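Local atomic coordinates of xyloglucanase (Paenibacillus pabuli, PDB entry 2JEP), a protein that is a glycoside hydrolase family 5 xyloglucanase that cleaves the beta-1,4-linked glucan backbone of xyloglucan in the plant cell wall. Residues Y360-H365 with F374-N379; W46-Q51 with E73-V78; V338-Y343 with V381-I386; Y118-G123 with N172-F177. One frame throughout, in Å; residues are numbered along the deposited sequence. Where two conformers were deposited one is given.

Contact 1. Residues Y360-H365 with F374-N379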
# COMPACT_ATOMS: atom_id res chain seq x y z
N TYR A 360 -7.37 -3.22 -2.04
CA TYR A 360 -7.16 -4.57 -2.54
C TYR A 360 -5.87 -4.68 -3.34
O TYR A 360 -5.56 -3.81 -4.14
CB TYR A 360 -8.38 -4.98 -3.42
CG TYR A 360 -8.24 -6.36 -3.96
CD1 TYR A 360 -8.54 -7.47 -3.17
CD2 TYR A 360 -7.71 -6.58 -5.23
CE1 TYR A 360 -8.33 -8.75 -3.64
CE2 TYR A 360 -7.50 -7.84 -5.70
CZ TYR A 360 -7.80 -8.93 -4.91
OH TYR A 360 -7.54 -10.20 -5.37
N TRP A 361 -5.15 -5.80 -3.14
CA TRP A 361 -3.92 -6.07 -3.88
C TRP A 361 -4.24 -6.84 -5.16
O TRP A 361 -4.55 -8.01 -5.11
CB TRP A 361 -2.90 -6.86 -3.04
CG TRP A 361 -1.69 -7.16 -3.84
CD1 TRP A 361 -1.33 -8.35 -4.36
CD2 TRP A 361 -0.73 -6.20 -4.32
NE1 TRP A 361 -0.19 -8.22 -5.13
CE2 TRP A 361 0.19 -6.90 -5.13
CE3 TRP A 361 -0.54 -4.84 -4.12
CZ2 TRP A 361 1.27 -6.27 -5.73
CZ3 TRP A 361 0.53 -4.22 -4.73
CH2 TRP A 361 1.41 -4.92 -5.53
N ASP A 362 -4.09 -6.17 -6.31
CA ASP A 362 -4.33 -6.76 -7.62
C ASP A 362 -3.02 -6.68 -8.38
O ASP A 362 -2.52 -5.59 -8.64
CB ASP A 362 -5.40 -5.94 -8.34
CG ASP A 362 -5.87 -6.57 -9.64
OD1 ASP A 362 -5.00 -6.96 -10.45
OD2 ASP A 362 -7.12 -6.64 -9.85
N ASN A 363 -2.46 -7.83 -8.74
CA ASN A 363 -1.19 -7.89 -9.43
C ASN A 363 -1.29 -8.16 -10.94
O ASN A 363 -0.29 -8.30 -11.60
CB ASN A 363 -0.25 -8.89 -8.77
CG ASN A 363 -0.65 -10.33 -8.99
OD1 ASN A 363 -1.75 -10.62 -9.47
ND2 ASN A 363 0.28 -11.25 -8.68
N GLY A 364 -2.51 -8.16 -11.47
CA GLY A 364 -2.71 -8.37 -12.88
C GLY A 364 -2.61 -9.80 -13.33
O GLY A 364 -2.89 -10.10 -14.50
N HIS A 365 -2.21 -10.71 -12.44
CA HIS A 365 -2.05 -12.09 -12.83
C HIS A 365 -3.39 -12.85 -12.65
O HIS A 365 -3.91 -12.97 -11.54
CB HIS A 365 -0.95 -12.75 -12.03
CG HIS A 365 -0.73 -14.18 -12.38
ND1 HIS A 365 -0.35 -15.12 -11.45
CD2 HIS A 365 -0.82 -14.83 -13.56
CE1 HIS A 365 -0.24 -16.30 -12.04
NE2 HIS A 365 -0.53 -16.15 -13.32
N PHE A 374 -9.25 -8.14 -12.78
CA PHE A 374 -9.43 -7.68 -14.16
C PHE A 374 -8.36 -8.32 -15.04
O PHE A 374 -7.26 -8.60 -14.58
CB PHE A 374 -9.26 -6.16 -14.24
CG PHE A 374 -10.19 -5.41 -13.35
CD1 PHE A 374 -11.45 -4.99 -13.79
CD2 PHE A 374 -9.81 -5.06 -12.06
CE1 PHE A 374 -12.30 -4.29 -12.96
CE2 PHE A 374 -10.66 -4.36 -11.22
CZ PHE A 374 -11.90 -3.99 -11.66
N ASN A 375 -8.71 -8.53 -16.31
CA ASN A 375 -7.71 -8.91 -17.31
C ASN A 375 -7.27 -7.61 -17.98
O ASN A 375 -8.05 -6.92 -18.63
CB ASN A 375 -8.20 -9.95 -18.32
CG ASN A 375 -7.12 -10.33 -19.33
OD1 ASN A 375 -6.56 -9.45 -19.97
ND2 ASN A 375 -6.82 -11.61 -19.46
N ARG A 376 -6.00 -7.27 -17.73
CA ARG A 376 -5.45 -6.02 -18.21
C ARG A 376 -5.19 -6.03 -19.71
O ARG A 376 -5.08 -5.00 -20.31
CB ARG A 376 -4.19 -5.68 -17.43
CG ARG A 376 -4.48 -5.49 -15.97
CD ARG A 376 -3.30 -5.00 -15.14
NE ARG A 376 -3.64 -5.06 -13.71
CZ ARG A 376 -2.80 -4.77 -12.72
NH1 ARG A 376 -1.61 -4.25 -12.98
NH2 ARG A 376 -3.14 -4.98 -11.47
N SER A 377 -5.13 -7.20 -20.32
CA SER A 377 -5.05 -7.25 -21.79
C SER A 377 -6.27 -6.76 -22.51
O SER A 377 -6.12 -6.29 -23.63
CB SER A 377 -4.82 -8.68 -22.22
OG SER A 377 -3.57 -9.05 -21.77
N ASN A 378 -7.48 -6.89 -21.93
CA ASN A 378 -8.73 -6.39 -22.58
C ASN A 378 -9.72 -5.61 -21.73
O ASN A 378 -10.85 -5.37 -22.17
CB ASN A 378 -9.45 -7.50 -23.36
CG ASN A 378 -9.94 -8.60 -22.49
OD1 ASN A 378 -10.27 -9.71 -22.96
ND2 ASN A 378 -10.00 -8.33 -21.22
N ASN A 379 -9.30 -5.19 -20.54
CA ASN A 379 -10.14 -4.47 -19.62
C ASN A 379 -11.44 -5.14 -19.44
O ASN A 379 -12.49 -4.50 -19.48
CB ASN A 379 -10.39 -3.03 -20.07
CG ASN A 379 -9.16 -2.29 -20.11
OD1 ASN A 379 -8.43 -2.36 -19.16
ND2 ASN A 379 -8.82 -1.66 -21.27
O HOH W 1 -5.93 -6.64 -13.02
O HOH W 2 -4.19 -9.11 -16.66

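Contact 2. Residues W46-Q51 with E73-V78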
# COMPACT_ATOMS: atom_id res chain seq x y z
N TRP A 46 -7.88 0.10 -4.75
CA TRP A 46 -7.35 -0.94 -5.62
C TRP A 46 -5.91 -0.61 -5.96
O TRP A 46 -5.60 0.52 -6.33
CB TRP A 46 -8.23 -1.04 -6.85
CG TRP A 46 -7.88 -2.08 -7.87
CD1 TRP A 46 -8.36 -3.34 -7.94
CD2 TRP A 46 -7.03 -1.90 -9.02
NE1 TRP A 46 -7.86 -3.97 -9.09
CE2 TRP A 46 -7.05 -3.09 -9.76
CE3 TRP A 46 -6.27 -0.82 -9.51
CZ2 TRP A 46 -6.34 -3.24 -10.96
CZ3 TRP A 46 -5.58 -0.97 -10.70
CH2 TRP A 46 -5.61 -2.18 -11.40
N ASN A 47 -5.02 -1.59 -5.84
CA ASN A 47 -3.62 -1.41 -6.20
C ASN A 47 -3.38 -1.74 -7.65
O ASN A 47 -3.77 -2.80 -8.14
CB ASN A 47 -2.72 -2.39 -5.43
CG ASN A 47 -2.38 -1.94 -4.03
OD1 ASN A 47 -1.38 -1.23 -3.82
ND2 ASN A 47 -3.19 -2.39 -3.06
N LEU A 48 -2.65 -0.85 -8.31
CA LEU A 48 -2.15 -1.06 -9.65
C LEU A 48 -0.85 -1.88 -9.54
O LEU A 48 0.26 -1.39 -9.78
CB LEU A 48 -1.95 0.31 -10.32
CG LEU A 48 -1.45 0.34 -11.77
CD1 LEU A 48 -2.44 -0.30 -12.74
CD2 LEU A 48 -1.17 1.80 -12.19
N GLY A 49 -1.00 -3.13 -9.12
CA GLY A 49 0.13 -3.92 -8.74
C GLY A 49 0.89 -4.50 -9.93
O GLY A 49 0.32 -4.73 -11.01
N ASN A 50 2.16 -4.82 -9.69
CA ASN A 50 3.04 -5.39 -10.68
C ASN A 50 3.10 -4.51 -11.94
O ASN A 50 3.08 -5.00 -13.08
CB ASN A 50 2.67 -6.85 -11.00
CG ASN A 50 3.10 -7.81 -9.92
OD1 ASN A 50 3.39 -7.40 -8.79
ND2 ASN A 50 3.08 -9.11 -10.24
N GLN A 51 3.24 -3.20 -11.70
CA GLN A 51 3.44 -2.25 -12.80
C GLN A 51 4.63 -1.37 -12.50
O GLN A 51 5.77 -1.81 -12.74
CB GLN A 51 2.15 -1.47 -13.11
CG GLN A 51 0.94 -2.38 -13.49
CD GLN A 51 0.72 -2.73 -14.96
OE1 GLN A 51 -0.40 -3.11 -15.31
NE2 GLN A 51 1.76 -2.60 -15.81
N GLU A 73 -7.69 3.41 -19.92
CA GLU A 73 -8.86 2.55 -19.95
C GLU A 73 -8.90 1.58 -18.76
O GLU A 73 -9.97 1.26 -18.28
CB GLU A 73 -8.93 1.76 -21.26
CG GLU A 73 -9.28 2.62 -22.49
CD GLU A 73 -8.14 3.40 -23.10
OE1 GLU A 73 -6.99 3.34 -22.63
OE2 GLU A 73 -8.42 4.10 -24.09
N LEU A 74 -7.75 1.10 -18.32
CA LEU A 74 -7.73 0.21 -17.16
C LEU A 74 -8.25 0.93 -15.93
O LEU A 74 -9.07 0.41 -15.17
CB LEU A 74 -6.31 -0.35 -16.92
CG LEU A 74 -6.16 -1.25 -15.69
CD1 LEU A 74 -7.11 -2.47 -15.72
CD2 LEU A 74 -4.70 -1.67 -15.52
N ILE A 75 -7.77 2.14 -15.72
CA ILE A 75 -8.17 2.90 -14.54
C ILE A 75 -9.66 3.25 -14.61
O ILE A 75 -10.37 3.18 -13.60
CB ILE A 75 -7.31 4.16 -14.39
CG1 ILE A 75 -5.80 3.80 -14.27
CG2 ILE A 75 -7.75 4.97 -13.17
CD1 ILE A 75 -5.46 2.67 -13.25
N LYS A 76 -10.17 3.53 -15.81
CA LYS A 76 -11.59 3.78 -15.97
C LYS A 76 -12.41 2.54 -15.63
O LYS A 76 -13.50 2.66 -15.05
CB LYS A 76 -11.90 4.30 -17.37
CG LYS A 76 -11.44 5.72 -17.58
CD LYS A 76 -11.79 6.21 -18.98
CE LYS A 76 -11.45 7.69 -19.16
NZ LYS A 76 -11.29 8.08 -20.60
N LYS A 77 -11.92 1.37 -15.99
CA LYS A 77 -12.61 0.11 -15.69
C LYS A 77 -12.67 -0.14 -14.18
O LYS A 77 -13.70 -0.55 -13.64
CB LYS A 77 -11.92 -1.03 -16.42
CG LYS A 77 -12.64 -2.35 -16.42
CD LYS A 77 -13.84 -2.33 -17.36
CE LYS A 77 -14.62 -3.63 -17.26
NZ LYS A 77 -15.80 -3.62 -18.16
N VAL A 78 -11.55 0.12 -13.51
CA VAL A 78 -11.49 -0.05 -12.05
C VAL A 78 -12.48 0.94 -11.38
O VAL A 78 -13.22 0.56 -10.44
CB VAL A 78 -10.04 0.13 -11.57
CG1 VAL A 78 -9.97 0.20 -10.06
CG2 VAL A 78 -9.17 -1.01 -12.09

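Contact 3. Residues V338-Y343 with V381-I386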
# COMPACT_ATOMS: atom_id res chain seq x y z
N VAL A 338 -15.18 -19.05 -3.64
CA VAL A 338 -16.15 -18.75 -2.59
C VAL A 338 -15.44 -18.11 -1.41
O VAL A 338 -15.93 -17.13 -0.83
CB VAL A 338 -16.87 -20.06 -2.11
CG1 VAL A 338 -17.78 -19.80 -0.92
CG2 VAL A 338 -17.66 -20.71 -3.28
N TYR A 339 -14.28 -18.65 -1.07
CA TYR A 339 -13.53 -18.16 0.09
C TYR A 339 -12.73 -16.91 -0.16
O TYR A 339 -12.56 -16.09 0.73
CB TYR A 339 -12.69 -19.31 0.74
CG TYR A 339 -13.63 -20.47 0.94
CD1 TYR A 339 -14.70 -20.35 1.82
CD2 TYR A 339 -13.59 -21.56 0.09
CE1 TYR A 339 -15.66 -21.31 1.90
CE2 TYR A 339 -14.56 -22.56 0.18
CZ TYR A 339 -15.60 -22.41 1.07
OH TYR A 339 -16.62 -23.34 1.16
N ARG A 340 -12.23 -16.75 -1.39
CA ARG A 340 -11.60 -15.49 -1.73
C ARG A 340 -12.59 -14.34 -1.63
O ARG A 340 -12.27 -13.26 -1.14
CB ARG A 340 -10.95 -15.56 -3.12
CG ARG A 340 -9.86 -16.64 -3.20
CD ARG A 340 -8.77 -16.31 -4.19
NE ARG A 340 -9.31 -16.18 -5.53
CZ ARG A 340 -8.78 -15.44 -6.52
NH1 ARG A 340 -7.69 -14.67 -6.35
NH2 ARG A 340 -9.36 -15.46 -7.69
N ALA A 341 -13.81 -14.57 -2.09
CA ALA A 341 -14.86 -13.60 -1.93
C ALA A 341 -15.17 -13.38 -0.45
O ALA A 341 -15.26 -12.23 -0.01
CB ALA A 341 -16.11 -14.03 -2.70
N ALA A 342 -15.38 -14.45 0.31
CA ALA A 342 -15.72 -14.31 1.74
C ALA A 342 -14.64 -13.53 2.48
O ALA A 342 -14.95 -12.68 3.32
CB ALA A 342 -15.96 -15.67 2.38
N TYR A 343 -13.38 -13.84 2.20
CA TYR A 343 -12.25 -13.16 2.84
C TYR A 343 -12.23 -11.69 2.45
O TYR A 343 -12.09 -10.82 3.30
CB TYR A 343 -10.96 -13.82 2.40
CG TYR A 343 -9.68 -13.34 3.02
CD1 TYR A 343 -9.40 -13.57 4.33
CD2 TYR A 343 -8.75 -12.66 2.28
CE1 TYR A 343 -8.22 -13.19 4.90
CE2 TYR A 343 -7.56 -12.23 2.84
CZ TYR A 343 -7.29 -12.51 4.15
OH TYR A 343 -6.08 -12.09 4.67
N VAL A 381 -13.55 -7.67 -16.67
CA VAL A 381 -13.60 -8.20 -15.32
C VAL A 381 -13.37 -9.70 -15.35
O VAL A 381 -14.00 -10.39 -16.14
CB VAL A 381 -14.99 -7.93 -14.69
CG1 VAL A 381 -15.13 -8.60 -13.34
CG2 VAL A 381 -15.25 -6.40 -14.58
N THR A 382 -12.51 -10.21 -14.48
CA THR A 382 -12.31 -11.64 -14.36
C THR A 382 -12.82 -12.24 -13.03
O THR A 382 -12.96 -13.46 -12.93
CB THR A 382 -10.82 -12.00 -14.50
OG1 THR A 382 -10.10 -11.22 -13.56
CG2 THR A 382 -10.33 -11.74 -15.93
N GLN A 383 -13.10 -11.39 -12.04
CA GLN A 383 -13.56 -11.85 -10.73
C GLN A 383 -14.71 -10.99 -10.22
O GLN A 383 -14.61 -10.28 -9.24
CB GLN A 383 -12.40 -11.84 -9.73
CG GLN A 383 -11.23 -12.71 -10.13
CD GLN A 383 -11.51 -14.21 -10.08
OE1 GLN A 383 -12.49 -14.66 -9.47
NE2 GLN A 383 -10.64 -14.99 -10.72
N GLN A 384 -15.84 -11.06 -10.93
CA GLN A 384 -17.00 -10.25 -10.56
C GLN A 384 -17.45 -10.53 -9.14
O GLN A 384 -17.86 -9.62 -8.42
CB GLN A 384 -18.18 -10.55 -11.51
CG GLN A 384 -19.35 -9.64 -11.30
CD GLN A 384 -19.03 -8.25 -11.70
OE1 GLN A 384 -18.67 -8.02 -12.86
NE2 GLN A 384 -19.12 -7.28 -10.75
N ASN A 385 -17.42 -11.80 -8.73
CA ASN A 385 -17.95 -12.12 -7.43
C ASN A 385 -17.06 -11.56 -6.30
O ASN A 385 -17.57 -11.15 -5.27
CB ASN A 385 -18.19 -13.63 -7.26
CG ASN A 385 -19.50 -14.11 -7.88
OD1 ASN A 385 -20.37 -13.33 -8.25
ND2 ASN A 385 -19.65 -15.43 -7.97
N ILE A 386 -15.74 -11.51 -6.52
CA ILE A 386 -14.86 -10.89 -5.51
C ILE A 386 -15.09 -9.37 -5.48
O ILE A 386 -15.15 -8.76 -4.42
CB ILE A 386 -13.36 -11.24 -5.74
CG1 ILE A 386 -13.13 -12.74 -5.54
CG2 ILE A 386 -12.45 -10.39 -4.82
CD1 ILE A 386 -11.76 -13.21 -5.95

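Contact 4. Residues Y118-G123 with N172-F177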
# COMPACT_ATOMS: atom_id res chain seq x y z
N TYR A 118 -3.97 9.44 -14.97
CA TYR A 118 -5.06 8.56 -15.40
C TYR A 118 -6.10 8.40 -14.30
O TYR A 118 -7.27 8.31 -14.58
CB TYR A 118 -4.57 7.15 -15.77
CG TYR A 118 -3.59 7.03 -16.92
CD1 TYR A 118 -3.40 8.05 -17.82
CD2 TYR A 118 -2.84 5.88 -17.08
CE1 TYR A 118 -2.47 7.92 -18.86
CE2 TYR A 118 -1.95 5.74 -18.11
CZ TYR A 118 -1.75 6.77 -18.99
OH TYR A 118 -0.82 6.60 -19.99
N ALA A 119 -5.65 8.32 -13.06
CA ALA A 119 -6.54 8.18 -11.89
C ALA A 119 -7.00 9.54 -11.37
O ALA A 119 -8.20 9.75 -11.11
CB ALA A 119 -5.84 7.40 -10.76
N TYR A 120 -6.07 10.48 -11.23
CA TYR A 120 -6.41 11.79 -10.67
C TYR A 120 -7.42 12.53 -11.53
O TYR A 120 -8.34 13.18 -11.01
CB TYR A 120 -5.13 12.59 -10.49
CG TYR A 120 -5.25 13.96 -9.88
CD1 TYR A 120 -5.22 14.13 -8.51
CD2 TYR A 120 -5.38 15.09 -10.68
CE1 TYR A 120 -5.30 15.40 -7.95
CE2 TYR A 120 -5.48 16.35 -10.13
CZ TYR A 120 -5.42 16.51 -8.77
OH TYR A 120 -5.49 17.76 -8.18
N ASN A 121 -7.27 12.45 -12.85
CA ASN A 121 -8.19 13.14 -13.75
C ASN A 121 -9.57 12.52 -13.80
O ASN A 121 -10.51 13.16 -14.32
CB ASN A 121 -7.61 13.23 -15.15
CG ASN A 121 -6.46 14.20 -15.25
OD1 ASN A 121 -6.27 15.04 -14.37
ND2 ASN A 121 -5.68 14.08 -16.33
N GLU A 122 -9.70 11.30 -13.26
CA GLU A 122 -10.98 10.63 -13.11
C GLU A 122 -11.61 10.85 -11.74
O GLU A 122 -12.62 10.24 -11.42
CB GLU A 122 -10.83 9.14 -13.39
CG GLU A 122 -10.57 8.79 -14.82
CD GLU A 122 -11.76 9.10 -15.72
OE1 GLU A 122 -12.89 8.84 -15.27
OE2 GLU A 122 -11.57 9.59 -16.85
N GLY A 123 -11.06 11.75 -10.95
CA GLY A 123 -11.69 12.09 -9.69
C GLY A 123 -11.35 11.14 -8.55
O GLY A 123 -11.94 11.23 -7.48
N ASN A 172 -4.05 18.41 -5.75
CA ASN A 172 -4.86 18.61 -4.56
C ASN A 172 -4.79 17.42 -3.61
O ASN A 172 -3.97 16.50 -3.80
CB ASN A 172 -6.29 19.06 -4.93
CG ASN A 172 -7.16 17.97 -5.48
OD1 ASN A 172 -6.88 16.78 -5.33
ND2 ASN A 172 -8.29 18.37 -6.11
N ASP A 173 -5.63 17.43 -2.58
CA ASP A 173 -5.56 16.45 -1.52
C ASP A 173 -6.02 15.06 -1.94
O ASP A 173 -5.92 14.12 -1.13
CB ASP A 173 -6.36 16.87 -0.29
CG ASP A 173 -5.68 17.95 0.54
OD1 ASP A 173 -4.55 18.37 0.24
OD2 ASP A 173 -6.32 18.35 1.54
N ARG A 174 -6.51 14.89 -3.16
CA ARG A 174 -6.76 13.55 -3.69
C ARG A 174 -5.47 12.78 -3.96
O ARG A 174 -5.52 11.57 -4.09
CB ARG A 174 -7.68 13.56 -4.90
CG ARG A 174 -9.16 13.71 -4.50
CD ARG A 174 -10.13 13.50 -5.67
NE ARG A 174 -9.99 14.54 -6.70
CZ ARG A 174 -9.33 14.41 -7.85
NH1 ARG A 174 -8.70 13.28 -8.15
NH2 ARG A 174 -9.28 15.44 -8.71
N LEU A 175 -4.32 13.46 -4.05
CA LEU A 175 -3.04 12.78 -4.17
C LEU A 175 -2.36 12.70 -2.80
O LEU A 175 -2.11 13.71 -2.13
CB LEU A 175 -2.13 13.49 -5.18
CG LEU A 175 -0.77 12.83 -5.38
CD1 LEU A 175 -0.86 11.39 -5.91
CD2 LEU A 175 0.10 13.69 -6.32
N ILE A 176 -2.09 11.46 -2.39
CA ILE A 176 -1.45 11.10 -1.15
C ILE A 176 -0.06 10.56 -1.43
O ILE A 176 0.10 9.75 -2.34
CB ILE A 176 -2.28 10.02 -0.44
CG1 ILE A 176 -3.68 10.55 -0.10
CG2 ILE A 176 -1.57 9.47 0.83
CD1 ILE A 176 -4.69 9.46 0.23
N PHE A 177 0.94 10.99 -0.66
CA PHE A 177 2.27 10.41 -0.75
C PHE A 177 2.43 9.41 0.40
O PHE A 177 2.11 9.73 1.55
CB PHE A 177 3.38 11.45 -0.60
CG PHE A 177 3.38 12.58 -1.61
CD1 PHE A 177 2.80 12.47 -2.86
CD2 PHE A 177 4.02 13.76 -1.31
CE1 PHE A 177 2.84 13.55 -3.75
CE2 PHE A 177 4.09 14.81 -2.20
CZ PHE A 177 3.48 14.71 -3.42

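Contact 1. Residues Y360-H365 with F374-N379
Asp362 OD1 is gripped by three donors: Arg376 NH2, the backbone N of Gly364 and a bridging water. The salt bridge spans 2.9 Å from Asp362 OD1 to Arg376 NH2, the nitrogen standing 51° out of the carboxylate plane. Gly364 N approaches the same oxygen nearly along the C-O axis at 2.9 Å, closing an Asx turn. The water donates to Asp362 OD1 and Phe374 O and accepts from Arg376 NE, so it ties the acid, the guanidinium and the strand together. Arginine suits its place because its chain, extended from CG to NE, slides past Asp362 in the opposite direction and still offers N-H groups on several sides; NH2 adds a weak bond to Asp362 O, while NH1 is held by Gly49 O and Gln51 OE1. Asp362 OD2 accepts from Leu373 N and Trp46 NE1 and comes within 3.8 Å of Phe374 CD2 at the ring edge. Gly364 CA lies over one face of the guanidinium, 3.6 Å from Arg376 CZ, an approach where a side chain would be tight, and its positive phi also favours glycine. A second water joins Gly364 O to Arg376 N. A buried acid and base thus clasp the 374-379 hairpin turn to the loop leaving the last strand, 357-362, of a (beta/alpha)8 TIM barrel, at the carboxyl end that bears the active site in family 5 enzymes.

Contact 2. Residues W46-Q51 with E73-V78
Trp46 lays the face of its indole against Val78, whose CG2 sits 3.6 Å from the centroid of the six-membered ring and only 2° off its normal, a CH-pi contact. Val78 CG1 covers the inner part of the indole, 3.8 Å from Trp46 CD2, so both branches of the valine press on the same broad surface. Trp46 CG stands anti to the backbone N (chi1 -179°), on a CB that points toward the helix. Strand 45-48 and helix 72-80 form the first beta-alpha unit of the TIM barrel; their short segments run nearly antiparallel, with axes 10.9 Å apart, before the chain returns to the parallel strand 85-88. An alanine in place of Trp46 would probably open a gap beneath Val78 CG2 and take one donor from Asp362 OD2, which accepts from the indole NE1. Further along, Leu48 CD1 meets Leu74 CD2 at 3.8 Å and Ile75 CD1 at 4.3 Å, branched aliphatic groups that fill the space between strand and helix without polar demands. Trp46 CH2 also lies 4.3 Å from Leu74 CD2. Leu48 and Ile75 both reach on to helix 106-120, through Val115 and through Tyr118 and Ala119.

Contact 3. Residues V338-Y343 with V381-I386
Ile386 is turned with CG1 anti to its carbonyl carbon and continues outward (chi2 170°), which carries CD1 to the side chain of Arg340, itself bent at chi3 (-61°) where NE is placed. The two residues belong to helices 384-393 and 336-353, neighbours in the outer helical layer of the TIM barrel, the former being the last helix of the chain. Ile386 CD1 lies over one face of the guanidinium, toward its rim, and 3.8 Å from Arg340 CB, so the isoleucine covers both the apolar base and the flat end of the arginine. Such a face accepts an alkyl group readily, since the polar N-H bonds point out around the edge. Those N-H groups have partners of their own: Arg340 NE bonds to Asn337 OD1 and NH1 to Ser326 O, with a long, weak ion pair from NH2 to Asp328 OD2. In the guanidinium plane, Arg340 NH2 comes 3.3 Å from Gln383 NE2, but both are donors and the pair is simple contact; the amide stands nearly perpendicular, its plane 81° away. Gln383 holds the N-cap position of helix 384-393. An alanine at Arg340 would probably leave Asn337 OD1 and Ser326 O without this donor and strip the flat cover from Ile386 CD1. The backbones come close at Ala341, whose side chain is a single methyl: its CA lies 4.5 Å from Ile386 CA. There Ala341 CB touches Asn385 O at 4.1 Å, while Ile386 CG1 rests 4.0 Å from Ala341 N.

Contact 4. Residues Y118-G123 with N172-F177
Arg174 engages Tyr120 twice, lying over the face of its ring in a cation-pi contact and bonding to its backbone carbonyl, with Gly123 CA against the opposite face of the guanidinium. Arg174 CZ lies 4.3 Å from the centroid of the Tyr120 ring, the two planes being 33° apart. Arg174 was modelled in two conformers, and this arrangement is that of the one described. NH1 of Arg174 donates to Tyr120 O at 2.9 Å, in the carbonyl plane and on a lone pair; NH2 adds a long, weak bond to the same oxygen. The Arg174 chain is bent at chi3 (-65°), which places NE, and Arg174 CD passes 3.4 Å from Gly123 O. The same NH1 also reaches Leu124 O, so the charge fastens the end of the helix and the turn after it. Glycine suits position 123 because, at its backbone angles with positive phi, a CB would be jammed against the preceding carbonyl.

At its far end Tyr120 OH accepts from Asn172 N at 2.9 Å, almost straight at 175°, the bond that gives the phenol hydroxyl its role here. Asn172 in turn closes an Asx turn, its OD1 accepting from Arg174 N at 2.9 Å, which braces the type I turn leading into strand 175-178. Tyr171 packs against the Tyr120 ring as well. Helix 106-120 ends here in a Schellman motif, with Gly123 as C-prime residue, docked on the turn that enters strand 175-178 at the amino-terminal end of the TIM barrel.

Contacts 1 and 2 are built on neighbouring strands, 357-362 and 45-48, where the barrel closes; their centres are about 7 Å apart, and Tyr360 O lies 2.9 Å from Asn47 N. Contact 3, centred about 13 Å from contact 1, holds the outer helices beside them, with Thr382 OG1 3.3 Å from Phe374 N. Contact 2 meets contact 4 through helix packing, Ile75 CG2 lying 3.7 Å from Ala119 CA, whereas contacts 3 and 4 are about 27 Å apart between centres. Contact 1 lies toward the carboxyl-terminal ends of the strands, where family 5 enzymes keep their active site, with a bound calcium ion about 8 Å from the Asn363 side chain; contact 4 sits at the opposite end of the barrel.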